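Side-chain contacts in isoaspartyl dipeptidase (Fervidobacterium islandicum, PDB 7CDH), which probably hydrolyses isoaspartyl (beta-aspartyl) dipeptides with a zinc site, as a metallopeptidase of the amidohydrolase superfamily thought to act in protein repair: residues A[11-16]-A[331-336]; A[161-166]-A[193-198]; A[316-321]-A[325-330]. All coordinates share one frame; numbering follows the deposited sequence.

Overall arrangement
Contacts 1 and 3 are neighbours, while contact 2 sits across the chain at the two-zinc site. The centres of contacts 1 and 3 lie about 11 Å apart, and segments 325-330 and 331-336 run straight into each other, with Asn-334 N 2.7 Å from Lys-329 O, a probable hydrogen bond. Pro-13 O also packs on Ala-325 CB, 3.3 Å away, tying the N-terminal loop to both contacts. Contact 2 has its centre about 31 Å from that of contact 1 and about 29 Å from that of contact 3. It holds His-195, a ligand of one zinc ion, with Glu-156 and His-224; the other two contacts are structural packing in the helical and N-terminal parts of the fold.

Contact 1: A[11-16]-A[331-336]; sequences FSPEYI and STTNPA
Where the loop between strands 8-11 and 15-17 meets the start of helix 333-339, the N-terminal beta part of the amidohydrolase fold is packed on the barrel part, and Pro-13 bears the contact against Thr-332 and Thr-333. The leading atom is the proline CG. It comes 3.5 Å from Thr-333 OG1 and 3.9 Å from Thr-332 OG1, so one ring carbon sits against two hydroxyls in van der Waals contact. Pro-13 runs past Thr-332 in the opposite direction, whereas it crosses Thr-333 at about a right angle, and its CD follows at 3.8 Å from Thr-333 OG1. The Thr-333 hydroxyl is placed there by a first torsion of -55°, which sets OG1 beside the backbone N and opposite the carbonyl carbon. Thr-332 stands at the N-cap position but its side chain makes no capping bond; its OG1 is instead hydrogen-bonded to Leu-328 O, one turn back in the chain.

The peptide bond from Ser-12 to Pro-13 is cis, and the residues flanking the proline are tied together: Ser-12 gives two bonds to Glu-14 O, the backbone N at 3.0 Å and OG at 2.8 Å, the hydroxyl meeting a lone pair in the carbonyl plane at 123°. Leu-328 also touches the Pro-13 side chain. Here ring carbons of a cis-proline rest on two threonine hydroxyls and join the small beta domain to the TIM barrel, the two-part layout of amidohydrolases.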
loop_
_atom_site.group_PDB
_atom_site.type_symbol
_atom_site.label_atom_id
_atom_site.label_comp_id
_atom_site.label_asym_id
_atom_site.label_seq_id
_atom_site.Cartn_x
_atom_site.Cartn_y
_atom_site.Cartn_z
ATOM N N PHE A 11 -30.475 -11.881 45.536
ATOM C CA PHE A 11 -31.191 -11.482 44.300
ATOM C C PHE A 11 -30.377 -11.972 43.111
ATOM O O PHE A 11 -29.231 -11.584 42.957
ATOM C CB PHE A 11 -31.394 -9.979 44.234
ATOM C CG PHE A 11 -32.219 -9.392 45.341
ATOM C CD1 PHE A 11 -31.698 -9.219 46.609
ATOM C CD2 PHE A 11 -33.512 -8.965 45.098
ATOM C CE1 PHE A 11 -32.454 -8.637 47.618
ATOM C CE2 PHE A 11 -34.264 -8.378 46.102
ATOM C CZ PHE A 11 -33.735 -8.221 47.362
ATOM N N SER A 12 -30.976 -12.821 42.297
ATOM C CA SER A 12 -30.266 -13.726 41.378
ATOM C C SER A 12 -30.228 -13.212 39.929
ATOM O O SER A 12 -29.526 -13.815 39.111
ATOM C CB SER A 12 -30.911 -15.096 41.476
ATOM O OG SER A 12 -32.243 -15.059 40.949
ATOM N N PRO A 13 -30.920 -12.135 39.469
ATOM C CA PRO A 13 -31.591 -11.107 40.269
ATOM C C PRO A 13 -33.030 -11.315 40.808
ATOM O O PRO A 13 -33.437 -10.521 41.670
ATOM C CB PRO A 13 -31.628 -9.937 39.261
ATOM C CG PRO A 13 -31.821 -10.586 37.928
ATOM C CD PRO A 13 -31.005 -11.842 38.031
ATOM N N GLU A 14 -33.772 -12.329 40.357
ATOM C CA GLU A 14 -35.054 -12.744 41.010
ATOM C C GLU A 14 -34.791 -13.011 42.496
ATOM O O GLU A 14 -33.808 -13.709 42.819
ATOM C CB GLU A 14 -35.651 -14.012 40.397
ATOM C CG GLU A 14 -36.384 -13.773 39.095
ATOM C CD GLU A 14 -36.559 -15.016 38.231
ATOM O OE1 GLU A 14 -37.707 -15.514 38.124
ATOM O OE2 GLU A 14 -35.545 -15.480 37.654
ATOM N N TYR A 15 -35.636 -12.473 43.375
ATOM C CA TYR A 15 -35.473 -12.607 44.844
ATOM C C TYR A 15 -35.749 -14.065 45.234
ATOM O O TYR A 15 -36.839 -14.570 44.947
ATOM C CB TYR A 15 -36.391 -11.642 45.591
ATOM C CG TYR A 15 -36.263 -11.769 47.082
ATOM C CD1 TYR A 15 -35.148 -11.277 47.728
ATOM C CD2 TYR A 15 -37.217 -12.423 47.839
ATOM C CE1 TYR A 15 -34.989 -11.407 49.093
ATOM C CE2 TYR A 15 -37.078 -12.556 49.211
ATOM C CZ TYR A 15 -35.962 -12.041 49.839
ATOM O OH TYR A 15 -35.794 -12.133 51.185
ATOM N N ILE A 16 -34.764 -14.741 45.814
ATOM C CA ILE A 16 -34.903 -16.160 46.261
ATOM C C ILE A 16 -34.641 -16.239 47.774
ATOM O O ILE A 16 -34.452 -17.361 48.271
ATOM C CB ILE A 16 -33.983 -17.085 45.444
ATOM C CG1 ILE A 16 -32.496 -16.800 45.677
ATOM C CG2 ILE A 16 -34.342 -17.017 43.977
ATOM C CD1 ILE A 16 -31.599 -17.811 44.999
ATOM N N SER A 331 -28.682 -3.632 34.497
ATOM C CA SER A 331 -27.235 -3.698 34.783
ATOM C C SER A 331 -26.803 -5.141 34.996
ATOM O O SER A 331 -25.636 -5.330 35.252
ATOM C CB SER A 331 -26.869 -2.847 35.964
ATOM O OG SER A 331 -27.152 -1.495 35.663
ATOM N N THR A 332 -27.667 -6.125 34.804
ATOM C CA THR A 332 -27.267 -7.535 34.964
ATOM C C THR A 332 -27.845 -8.325 33.790
ATOM O O THR A 332 -27.128 -8.612 32.846
ATOM C CB THR A 332 -27.627 -8.038 36.379
ATOM O OG1 THR A 332 -29.042 -8.130 36.615
ATOM C CG2 THR A 332 -27.020 -7.176 37.466
ATOM N N THR A 333 -29.117 -8.668 33.838
ATOM C CA THR A 333 -29.727 -9.588 32.846
ATOM C C THR A 333 -29.630 -8.953 31.460
ATOM O O THR A 333 -29.302 -9.687 30.552
ATOM C CB THR A 333 -31.181 -9.893 33.236
ATOM O OG1 THR A 333 -31.039 -10.377 34.567
ATOM C CG2 THR A 333 -31.857 -10.897 32.329
ATOM N N ASN A 334 -29.990 -7.672 31.305
ATOM C CA ASN A 334 -30.187 -7.077 29.959
ATOM C C ASN A 334 -28.832 -6.938 29.240
ATOM O O ASN A 334 -28.709 -7.365 28.087
ATOM C CB ASN A 334 -31.032 -5.797 30.003
ATOM C CG ASN A 334 -32.452 -6.039 30.474
ATOM O OD1 ASN A 334 -32.918 -7.177 30.492
ATOM N ND2 ASN A 334 -33.149 -4.980 30.861
ATOM N N PRO A 335 -27.770 -6.361 29.856
ATOM C CA PRO A 335 -26.454 -6.300 29.214
ATOM C C PRO A 335 -25.898 -7.693 28.912
ATOM O O PRO A 335 -25.439 -7.901 27.816
ATOM C CB PRO A 335 -25.558 -5.605 30.238
ATOM C CG PRO A 335 -26.524 -4.843 31.120
ATOM C CD PRO A 335 -27.769 -5.698 31.161
ATOM N N ALA A 336 -26.061 -8.644 29.833
ATOM C CA ALA A 336 -25.643 -10.043 29.598
ATOM C C ALA A 336 -26.317 -10.594 28.338
ATOM O O ALA A 336 -25.622 -11.274 27.539
ATOM C CB ALA A 336 -25.925 -10.910 30.777
#

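Contact 2: A[161-166]-A[193-198]; sequences DHRSSQ and NFHVGS. With ZN (zinc ion), chain K.
Asp-161 and His-195 make the tight side of this contact. His-195 NE2 donates to Asp-161 OD2 at 2.9 Å with an angle of 161°; the oxygen lies in the imidazole plane, yet the ring nitrogen approaches from well above the carboxylate, the two planes standing 80° apart. On its far side the ring gives ND1 to zinc at 2.1 Å, alongside Glu-156 and His-224. Arg-163 grips Asp-161 side-on: NE reaches OD1 and NH2 reaches OD2, each at 2.9 Å and each on a syn lone pair. His-195, at the end of barrel strand 191-196, is thus a ligand of one of the two zinc ions, and Asp-161 is its second-shell partner. The backbone N of Arg-163 also bonds OD1 at 2.8 Å, an Asx turn that holds the carboxylate from its anti side. An asparagine in place of Asp-161 would probably leave the Arg-163 guanidinium without its charged mate, with an amide NH2 standing where one of the two oxygen acceptors was. Gly-197 CA packs 3.2 Å from OD2, where a side chain would probably crowd the carboxylate. The looser side lies toward exposed Ser-198: a water donates to Asp-161 OD2 at 2.6 Å and accepts from Ser-198 N.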
loop_
_atom_site.group_PDB
_atom_site.type_symbol
_atom_site.label_atom_id
_atom_site.label_comp_id
_atom_site.label_asym_id
_atom_site.label_seq_id
_atom_site.Cartn_x
_atom_site.Cartn_y
_atom_site.Cartn_z
ATOM N N ASP A 161 -25.603 13.554 15.021
ATOM C CA ASP A 161 -24.684 14.246 15.965
ATOM C C ASP A 161 -23.719 15.142 15.183
ATOM O O ASP A 161 -23.270 14.741 14.106
ATOM C CB ASP A 161 -23.864 13.262 16.802
ATOM C CG ASP A 161 -23.204 13.914 17.995
ATOM O OD1 ASP A 161 -22.085 14.457 17.834
ATOM O OD2 ASP A 161 -23.843 13.919 19.062
ATOM N N HIS A 162 -23.386 16.293 15.749
ATOM C CA HIS A 162 -22.492 17.298 15.138
ATOM C C HIS A 162 -21.032 16.783 15.109
ATOM O O HIS A 162 -20.274 17.329 14.335
ATOM C CB HIS A 162 -22.705 18.655 15.828
ATOM C CG HIS A 162 -22.274 18.704 17.253
ATOM N ND1 HIS A 162 -23.140 18.473 18.297
ATOM C CD2 HIS A 162 -21.092 18.980 17.821
ATOM C CE1 HIS A 162 -22.508 18.612 19.443
ATOM N NE2 HIS A 162 -21.263 18.913 19.170
ATOM N N ARG A 163 -20.673 15.734 15.849
ATOM C CA ARG A 163 -19.317 15.118 15.845
ATOM C C ARG A 163 -19.264 13.859 14.961
ATOM O O ARG A 163 -18.176 13.190 14.891
ATOM C CB ARG A 163 -18.877 14.781 17.268
ATOM C CG ARG A 163 -18.737 15.991 18.188
ATOM C CD ARG A 163 -18.885 15.544 19.635
ATOM N NE ARG A 163 -20.291 15.285 19.944
ATOM C CZ ARG A 163 -20.768 14.877 21.119
ATOM N NH1 ARG A 163 -19.954 14.642 22.136
ATOM N NH2 ARG A 163 -22.071 14.707 21.266
ATOM N N SER A 164 -20.355 13.537 14.264
ATOM C CA SER A 164 -20.409 12.347 13.386
ATOM C C SER A 164 -19.544 12.612 12.145
ATOM O O SER A 164 -19.152 13.767 11.906
ATOM C CB SER A 164 -21.822 12.006 13.021
ATOM O OG SER A 164 -22.231 12.751 11.898
ATOM N N SER A 165 -19.247 11.592 11.363
ATOM C CA SER A 165 -18.559 11.800 10.076
ATOM C C SER A 165 -19.617 11.834 8.979
ATOM O O SER A 165 -19.273 11.642 7.834
ATOM C CB SER A 165 -17.554 10.751 9.862
ATOM O OG SER A 165 -18.165 9.492 9.649
ATOM N N GLN A 166 -20.868 12.081 9.353
ATOM C CA GLN A 166 -22.033 12.164 8.434
ATOM C C GLN A 166 -22.086 10.890 7.589
ATOM O O GLN A 166 -22.087 10.932 6.370
ATOM C CB GLN A 166 -21.974 13.456 7.618
ATOM C CG GLN A 166 -21.995 14.741 8.446
ATOM C CD GLN A 166 -23.263 14.923 9.268
ATOM O OE1 GLN A 166 -24.354 14.518 8.862
ATOM N NE2 GLN A 166 -23.118 15.513 10.456
ATOM N N ASN A 193 -22.842 -0.492 18.377
ATOM C CA ASN A 193 -23.240 0.519 19.375
ATOM C C ASN A 193 -23.283 1.863 18.644
ATOM O O ASN A 193 -22.245 2.283 18.075
ATOM C CB ASN A 193 -22.309 0.460 20.583
ATOM C CG ASN A 193 -22.593 1.497 21.647
ATOM O OD1 ASN A 193 -21.677 2.118 22.163
ATOM N ND2 ASN A 193 -23.842 1.637 22.037
ATOM N N PHE A 194 -24.458 2.488 18.608
ATOM C CA PHE A 194 -24.668 3.809 17.969
ATOM C C PHE A 194 -24.653 4.855 19.069
ATOM O O PHE A 194 -25.477 4.746 19.987
ATOM C CB PHE A 194 -25.992 3.865 17.212
ATOM C CG PHE A 194 -26.027 2.949 16.027
ATOM C CD1 PHE A 194 -25.387 3.290 14.852
ATOM C CD2 PHE A 194 -26.648 1.722 16.104
ATOM C CE1 PHE A 194 -25.400 2.430 13.767
ATOM C CE2 PHE A 194 -26.650 0.857 15.018
ATOM C CZ PHE A 194 -26.030 1.219 13.852
ATOM N N HIS A 195 -23.713 5.798 18.996
ATOM C CA HIS A 195 -23.849 7.090 19.691
ATOM C C HIS A 195 -24.939 7.885 18.981
ATOM O O HIS A 195 -24.752 8.245 17.805
ATOM C CB HIS A 195 -22.536 7.848 19.724
ATOM C CG HIS A 195 -22.705 9.262 20.142
ATOM N ND1 HIS A 195 -22.481 9.662 21.439
ATOM C CD2 HIS A 195 -23.135 10.346 19.453
ATOM C CE1 HIS A 195 -22.734 10.962 21.520
ATOM N NE2 HIS A 195 -23.132 11.418 20.309
ATOM N N VAL A 196 -26.045 8.152 19.665
ATOM C CA VAL A 196 -27.125 8.958 19.048
ATOM C C VAL A 196 -27.084 10.362 19.628
ATOM O O VAL A 196 -27.262 10.514 20.837
ATOM C CB VAL A 196 -28.515 8.339 19.227
ATOM C CG1 VAL A 196 -29.536 9.163 18.460
ATOM C CG2 VAL A 196 -28.543 6.885 18.789
ATOM N N GLY A 197 -26.859 11.345 18.770
ATOM C CA GLY A 197 -26.829 12.749 19.175
ATOM C C GLY A 197 -28.233 13.306 19.215
ATOM O O GLY A 197 -29.175 12.525 19.290
ATOM N N SER A 198 -28.365 14.623 19.148
ATOM C CA SER A 198 -29.647 15.321 19.363
ATOM C C SER A 198 -30.227 15.732 18.010
ATOM O O SER A 198 -31.233 16.428 18.007
ATOM C CB SER A 198 -29.419 16.481 20.261
ATOM O OG SER A 198 -28.326 17.232 19.772
HETATM ZN ZN ZN K . -21.594 8.684 23.093
HETATM O O HOH W 1 -25.576 15.829 19.473
#

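Contact 3: A[316-321]-A[325-330]; sequences KVLEKG and AEVLKI
Val-317 and Val-327 bring the two segments nearest, their CA atoms 7.1 Å apart. The first segment belongs to helix 309-318 and passes into a type I turn from Leu-318 to Gly-321, whose closing bond, Gly-321 N to Leu-318 O, measures 2.7 Å. Gly-321 takes a positive phi of 92°, at which a side chain would press on the carbonyl O of the preceding residue. Only Leu-322 and one further residue separate this glycine from the start of helix 324-327, and from there the chain passes into a 3-10 segment at 328-330, where Ile-330 N bonds Val-327 O at 3.1 Å.

Between the segments the contact is wholly apolar. Val-327 presents both its methyls: CG2 lies 3.7 Å from Val-317 CG1, and CG1 packs on the branch point, 3.9 Å from Val-317 CB. The two valines meet at a slant rather than side by side. In Val-317 the first torsion of 180° holds CG1 opposite the backbone N, which brings that methyl onto Val-327 CG2. Leu-318 also reaches in, its CD2 4.0 Å from Val-327 CG2, so that this single methyl is shared between two residues of the other helix. Leu-322, in the loop between the segments, touches both valines, and Ile-268 of helix 264-273 packs on Val-317.

Around the outer side of 325-330, Lys-329 NZ makes a weak bond of 3.3 Å to Glu-326 OE2, part of a salt bridge, and it also pairs with Asp-278. Valine-to-valine packing between successive helices joined by a tight loop is found here among the helices that follow strand 280-283, on the outside of the amidohydrolase TIM barrel.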
loop_
_atom_site.group_PDB
_atom_site.type_symbol
_atom_site.label_atom_id
_atom_site.label_comp_id
_atom_site.label_asym_id
_atom_site.label_seq_id
_atom_site.Cartn_x
_atom_site.Cartn_y
_atom_site.Cartn_z
ATOM N N LYS A 316 -31.630 5.449 42.683
ATOM C CA LYS A 316 -32.660 6.489 42.437
ATOM C C LYS A 316 -33.965 5.841 41.966
ATOM O O LYS A 316 -35.037 6.403 42.253
ATOM C CB LYS A 316 -32.189 7.560 41.453
ATOM C CG LYS A 316 -31.257 8.612 42.039
ATOM C CD LYS A 316 -31.696 9.220 43.350
ATOM C CE LYS A 316 -31.090 10.591 43.583
ATOM N NZ LYS A 316 -30.828 10.866 45.019
ATOM N N VAL A 317 -33.901 4.706 41.278
ATOM C CA VAL A 317 -35.125 4.032 40.759
ATOM C C VAL A 317 -35.833 3.314 41.933
ATOM O O VAL A 317 -37.063 3.428 42.035
ATOM C CB VAL A 317 -34.799 3.116 39.563
ATOM C CG1 VAL A 317 -36.052 2.407 39.026
ATOM C CG2 VAL A 317 -34.143 3.907 38.446
ATOM N N LEU A 318 -35.082 2.697 42.846
ATOM C CA LEU A 318 -35.628 2.025 44.041
ATOM C C LEU A 318 -36.477 3.026 44.840
ATOM O O LEU A 318 -37.607 2.666 45.222
ATOM C CB LEU A 318 -34.482 1.477 44.888
ATOM C CG LEU A 318 -33.704 0.312 44.293
ATOM C CD1 LEU A 318 -32.607 -0.142 45.251
ATOM C CD2 LEU A 318 -34.622 -0.839 43.904
ATOM N N GLU A 319 -35.950 4.222 45.083
ATOM C CA GLU A 319 -36.620 5.336 45.811
ATOM C C GLU A 319 -37.930 5.770 45.126
ATOM O O GLU A 319 -38.616 6.625 45.693
ATOM C CB GLU A 319 -35.700 6.560 45.890
ATOM C CG GLU A 319 -34.469 6.357 46.751
ATOM C CD GLU A 319 -33.481 7.521 46.777
ATOM O OE1 GLU A 319 -33.813 8.646 46.240
ATOM O OE2 GLU A 319 -32.374 7.300 47.343
ATOM N N LYS A 320 -38.233 5.274 43.930
ATOM C CA LYS A 320 -39.532 5.509 43.250
ATOM C C LYS A 320 -40.452 4.281 43.421
ATOM O O LYS A 320 -41.507 4.220 42.765
ATOM C CB LYS A 320 -39.280 5.856 41.779
ATOM C CG LYS A 320 -38.750 7.260 41.534
ATOM C CD LYS A 320 -39.496 7.968 40.422
ATOM C CE LYS A 320 -39.102 9.421 40.262
ATOM N NZ LYS A 320 -39.093 10.146 41.559
ATOM N N GLY A 321 -40.065 3.319 44.257
ATOM C CA GLY A 321 -40.906 2.168 44.622
ATOM C C GLY A 321 -40.728 0.920 43.767
ATOM O O GLY A 321 -41.309 -0.132 44.204
ATOM N N ALA A 325 -35.492 -6.716 42.273
ATOM C CA ALA A 325 -35.368 -7.828 41.300
ATOM C C ALA A 325 -35.596 -7.325 39.865
ATOM O O ALA A 325 -35.055 -7.933 38.918
ATOM C CB ALA A 325 -36.317 -8.945 41.635
ATOM N N GLU A 326 -36.391 -6.285 39.706
ATOM C CA GLU A 326 -36.785 -5.749 38.386
ATOM C C GLU A 326 -35.751 -4.709 37.943
ATOM O O GLU A 326 -35.295 -4.791 36.796
ATOM C CB GLU A 326 -38.207 -5.184 38.464
ATOM C CG GLU A 326 -39.282 -6.269 38.478
ATOM C CD GLU A 326 -39.403 -7.069 37.185
ATOM O OE1 GLU A 326 -39.577 -8.314 37.264
ATOM O OE2 GLU A 326 -39.331 -6.444 36.088
ATOM N N VAL A 327 -35.380 -3.769 38.814
ATOM C CA VAL A 327 -34.408 -2.694 38.468
ATOM C C VAL A 327 -33.061 -3.324 38.070
ATOM O O VAL A 327 -32.525 -2.935 37.086
ATOM C CB VAL A 327 -34.261 -1.682 39.600
ATOM C CG1 VAL A 327 -33.390 -0.527 39.183
ATOM C CG2 VAL A 327 -35.619 -1.149 40.001
ATOM N N LEU A 328 -32.618 -4.371 38.733
ATOM C CA LEU A 328 -31.302 -4.970 38.486
ATOM C C LEU A 328 -31.162 -5.446 37.043
ATOM O O LEU A 328 -30.031 -5.658 36.611
ATOM C CB LEU A 328 -31.136 -6.152 39.431
ATOM C CG LEU A 328 -30.669 -5.772 40.821
ATOM C CD1 LEU A 328 -30.548 -7.038 41.665
ATOM C CD2 LEU A 328 -29.348 -5.023 40.758
ATOM N N LYS A 329 -32.262 -5.667 36.347
ATOM C CA LYS A 329 -32.241 -6.194 34.969
ATOM C C LYS A 329 -31.396 -5.276 34.088
ATOM O O LYS A 329 -30.789 -5.809 33.154
ATOM C CB LYS A 329 -33.655 -6.294 34.397
ATOM C CG LYS A 329 -34.489 -7.414 34.987
ATOM C CD LYS A 329 -35.897 -7.388 34.442
ATOM C CE LYS A 329 -36.725 -8.564 34.889
ATOM N NZ LYS A 329 -37.944 -8.647 34.057
ATOM N N ILE A 330 -31.382 -3.969 34.369
ATOM C CA ILE A 330 -30.784 -2.939 33.471
ATOM C C ILE A 330 -29.244 -2.995 33.485
ATOM O O ILE A 330 -28.612 -2.401 32.585
ATOM C CB ILE A 330 -31.279 -1.535 33.844
ATOM C CG1 ILE A 330 -30.841 -1.121 35.241
ATOM C CG2 ILE A 330 -32.772 -1.420 33.636
ATOM C CD1 ILE A 330 -31.450 0.201 35.665
#